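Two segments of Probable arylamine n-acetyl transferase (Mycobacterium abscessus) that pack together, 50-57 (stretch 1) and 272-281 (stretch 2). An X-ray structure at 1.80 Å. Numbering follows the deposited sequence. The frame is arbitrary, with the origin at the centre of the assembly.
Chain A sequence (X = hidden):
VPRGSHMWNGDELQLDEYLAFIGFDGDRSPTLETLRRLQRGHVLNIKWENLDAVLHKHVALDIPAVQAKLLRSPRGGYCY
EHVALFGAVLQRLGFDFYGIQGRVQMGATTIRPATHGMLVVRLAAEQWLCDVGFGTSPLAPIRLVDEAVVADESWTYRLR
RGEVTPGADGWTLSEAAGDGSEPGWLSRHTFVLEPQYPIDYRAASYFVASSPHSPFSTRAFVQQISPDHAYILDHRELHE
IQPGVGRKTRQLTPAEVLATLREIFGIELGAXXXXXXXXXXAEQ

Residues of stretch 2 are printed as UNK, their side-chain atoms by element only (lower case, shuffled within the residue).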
# COMPACT_ATOMS: atom_id res chain seq x y z
N ASN A 50 -10.26 0.17 0.72
CA ASN A 50 -10.67 1.53 0.36
C ASN A 50 -12.14 1.80 0.75
O ASN A 50 -12.76 2.68 0.13
CB ASN A 50 -10.54 1.69 -1.17
CG ASN A 50 -11.59 0.89 -1.94
OD1 ASN A 50 -12.12 -0.14 -1.47
ND2 ASN A 50 -12.01 1.40 -3.10
N LEU A 51 -12.70 1.03 1.72
CA LEU A 51 -14.13 1.10 2.02
C LEU A 51 -14.61 2.46 2.53
O LEU A 51 -15.77 2.79 2.30
CB LEU A 51 -14.61 -0.03 2.96
CG LEU A 51 -14.36 -1.48 2.44
CD1 LEU A 51 -14.66 -2.54 3.51
CD2 LEU A 51 -15.12 -1.75 1.16
N ASP A 52 -13.71 3.30 3.10
CA ASP A 52 -14.06 4.65 3.52
C ASP A 52 -14.35 5.51 2.32
O ASP A 52 -15.28 6.33 2.37
CB ASP A 52 -12.95 5.26 4.38
CG ASP A 52 -12.98 4.81 5.82
OD1 ASP A 52 -13.88 4.01 6.19
OD2 ASP A 52 -12.08 5.21 6.58
N ALA A 53 -13.60 5.33 1.21
CA ALA A 53 -13.80 6.09 -0.03
C ALA A 53 -15.07 5.66 -0.73
O ALA A 53 -15.81 6.50 -1.26
CB ALA A 53 -12.60 5.93 -0.96
N VAL A 54 -15.35 4.34 -0.71
CA VAL A 54 -16.55 3.79 -1.35
C VAL A 54 -17.80 4.26 -0.60
O VAL A 54 -18.78 4.62 -1.25
CB VAL A 54 -16.48 2.25 -1.48
CG1 VAL A 54 -17.71 1.69 -2.19
CG2 VAL A 54 -15.21 1.82 -2.21
N LEU A 55 -17.75 4.29 0.75
CA LEU A 55 -18.89 4.66 1.61
C LEU A 55 -19.02 6.17 1.87
O LEU A 55 -20.14 6.63 2.08
CB LEU A 55 -18.81 3.94 2.98
CG LEU A 55 -18.86 2.39 2.99
CD1 LEU A 55 -18.27 1.83 4.28
CD2 LEU A 55 -20.27 1.88 2.84
N HIS A 56 -17.90 6.92 1.93
CA HIS A 56 -17.96 8.34 2.31
C HIS A 56 -17.20 9.33 1.39
O HIS A 56 -17.30 10.53 1.63
CB HIS A 56 -17.45 8.51 3.75
CG HIS A 56 -18.09 7.59 4.75
ND1 HIS A 56 -19.47 7.59 4.97
CD2 HIS A 56 -17.53 6.66 5.56
CE1 HIS A 56 -19.69 6.65 5.87
NE2 HIS A 56 -18.55 6.07 6.27
N LYS A 57 -16.47 8.85 0.34
CA LYS A 57 -15.70 9.70 -0.59
C LYS A 57 -14.68 10.57 0.19
O LYS A 57 -14.29 11.65 -0.27
CB LYS A 57 -16.63 10.59 -1.46
CG LYS A 57 -17.70 9.83 -2.26
CD LYS A 57 -17.17 9.27 -3.59
CE LYS A 57 -17.99 8.09 -4.07
NZ LYS A 57 -18.00 6.98 -3.07
N UNK A 272 -24.23 0.32 10.56
CA UNK A 272 -24.67 1.28 9.54
C UNK A 272 -23.80 1.24 8.28
O UNK A 272 -24.33 1.39 7.18
o UNK A 272 -26.79 2.29 11.20
c UNK A 272 -25.71 2.92 11.24
o UNK A 272 -25.45 3.76 12.12
c UNK A 272 -24.70 2.71 10.12
N UNK A 273 -22.47 1.07 8.43
CA UNK A 273 -21.55 1.00 7.29
C UNK A 273 -21.76 -0.31 6.53
O UNK A 273 -21.70 -0.30 5.30
c UNK A 273 -20.09 1.16 7.72
o UNK A 273 -19.89 3.52 7.48
c UNK A 273 -19.79 2.54 8.26
o UNK A 273 -19.46 2.64 9.47
N UNK A 274 -22.06 -1.40 7.25
CA UNK A 274 -22.38 -2.72 6.68
C UNK A 274 -23.63 -2.63 5.81
O UNK A 274 -23.64 -3.15 4.69
o UNK A 274 -21.41 -4.04 8.49
c UNK A 274 -22.61 -3.74 7.80
N UNK A 275 -24.68 -1.93 6.31
CA UNK A 275 -25.95 -1.71 5.62
C UNK A 275 -25.71 -0.89 4.34
O UNK A 275 -26.20 -1.27 3.27
c UNK A 275 -26.95 -1.00 6.57
o UNK A 275 -27.11 -1.79 7.76
c UNK A 275 -28.32 -0.76 5.93
N UNK A 276 -24.92 0.20 4.46
CA UNK A 276 -24.59 1.07 3.33
C UNK A 276 -23.71 0.33 2.30
O UNK A 276 -23.88 0.55 1.10
c UNK A 276 -23.90 2.35 3.82
c UNK A 276 -23.65 3.47 2.81
c UNK A 276 -22.88 4.62 3.45
c UNK A 276 -24.95 3.99 2.20
N UNK A 277 -22.80 -0.55 2.76
CA UNK A 277 -21.94 -1.29 1.82
C UNK A 277 -22.76 -2.24 0.95
O UNK A 277 -22.59 -2.23 -0.26
c UNK A 277 -20.78 -2.03 2.52
c UNK A 277 -18.89 -3.67 2.38
c UNK A 277 -19.00 -1.87 0.71
c UNK A 277 -19.81 -2.80 1.59
N UNK A 278 -23.71 -2.99 1.57
CA UNK A 278 -24.63 -3.91 0.89
C UNK A 278 -25.41 -3.18 -0.23
O UNK A 278 -25.67 -3.78 -1.27
c UNK A 278 -25.61 -4.55 1.90
c UNK A 278 -26.07 -5.95 3.95
c UNK A 278 -25.06 -5.59 2.87
c UNK A 278 -24.68 -6.85 2.16
N UNK A 279 -25.77 -1.89 -0.00
CA UNK A 279 -26.47 -1.03 -0.96
C UNK A 279 -25.57 -0.73 -2.14
O UNK A 279 -26.02 -0.82 -3.28
c UNK A 279 -28.70 1.30 1.35
o UNK A 279 -28.42 2.43 0.91
c UNK A 279 -26.98 0.27 -0.30
o UNK A 279 -29.45 1.11 2.34
c UNK A 279 -28.15 0.07 0.65
N UNK A 280 -24.27 -0.41 -1.87
CA UNK A 280 -23.28 -0.17 -2.93
C UNK A 280 -23.06 -1.46 -3.75
O UNK A 280 -22.95 -1.40 -4.98
n UNK A 280 -21.58 4.07 -1.74
c UNK A 280 -21.98 1.63 -1.58
c UNK A 280 -21.93 0.31 -2.35
n UNK A 280 -22.00 5.92 -0.43
n UNK A 280 -23.73 4.55 -1.04
c UNK A 280 -22.43 4.85 -1.07
c UNK A 280 -21.95 2.86 -2.48
N UNK A 281 -23.04 -2.62 -3.06
CA UNK A 281 -22.85 -3.94 -3.66
C UNK A 281 -24.08 -4.41 -4.48
O UNK A 281 -23.90 -5.03 -5.52
c UNK A 281 -19.95 -4.81 -2.57
c UNK A 281 -21.23 -4.71 -1.74
c UNK A 281 -22.50 -4.98 -2.58
c UNK A 281 -21.18 -5.61 -0.53

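Position 272 carries two side-chain carbons, the second bearing two oxygens, the carboxylate of a short acid. It lies out of reach of stretch 1, and the residue is D272. Position 273 has the same pattern, but here one carboxylate oxygen lies 3.1 Å from NE2 of H56, near the plane of the imidazole and at its edge. This is D273, and the oxygen is OD1; the hydrogen bond from H56 NE2 is weak, with an angle of 131° at the hydrogen.

At 274 a single carbon leads to a single oxygen, a hydroxymethyl group whose CA-to-CB bond points away from stretch 1: S274. At 275 the first carbon itself carries one oxygen and one carbon. That branching identifies T275, which is exposed and makes no contact with the other segment.

Position 276 has four carbons, forked at the second. Its CB points toward stretch 1, and the fork carbon lies 3.7 Å from CD2 of L55. A fork one carbon beyond CB is that of leucine, so this is L276; its CD2 also approaches the backbone O of L55, at 3.7 Å. Position 277 repeats the four-carbon fork. One terminal carbon sits 3.9 Å from CD2 of L51, while its CB is 4.0 Å from CD2 of L55. The residue is L277, buried, and the carbon near L51 is CD1.

Another four-carbon fork occurs at 278, out of reach of stretch 1: L278. Position 279 extends three carbons, the third with two oxygens, and is the longer acid E279, exposed and equally remote.

At 280 three carbons are followed by a nitrogen and then a carbon holding two more nitrogens, a guanidinium. The in-chain nitrogen lies 2.9 Å from O of V54, and a terminal nitrogen lies 3.2 Å from O of L55. The residue is R280; its NE donates to O of V54 with a nearly straight angle of 164°, and the terminal nitrogen near L55 is NH2. Position 281 returns to four carbons forked at the second, buried but not against stretch 1: L281.

The two helices cross at 77°, their axes 10.1 Å apart at closest approach, so the contact is compact and buries 408 Å² in all. L55 is its centre: its CD2 reaches the backbone of the second helix, 3.6 Å from O of D273 and 3.5 Å from N of L277, and packs on L276 and L277. Polar contacts accompany this apolar centre. R280 NE donates to the carbonyl O of V54, while H56 adds the weaker link to D273.

Stretch 2 (272-281) DDSTLLLERL
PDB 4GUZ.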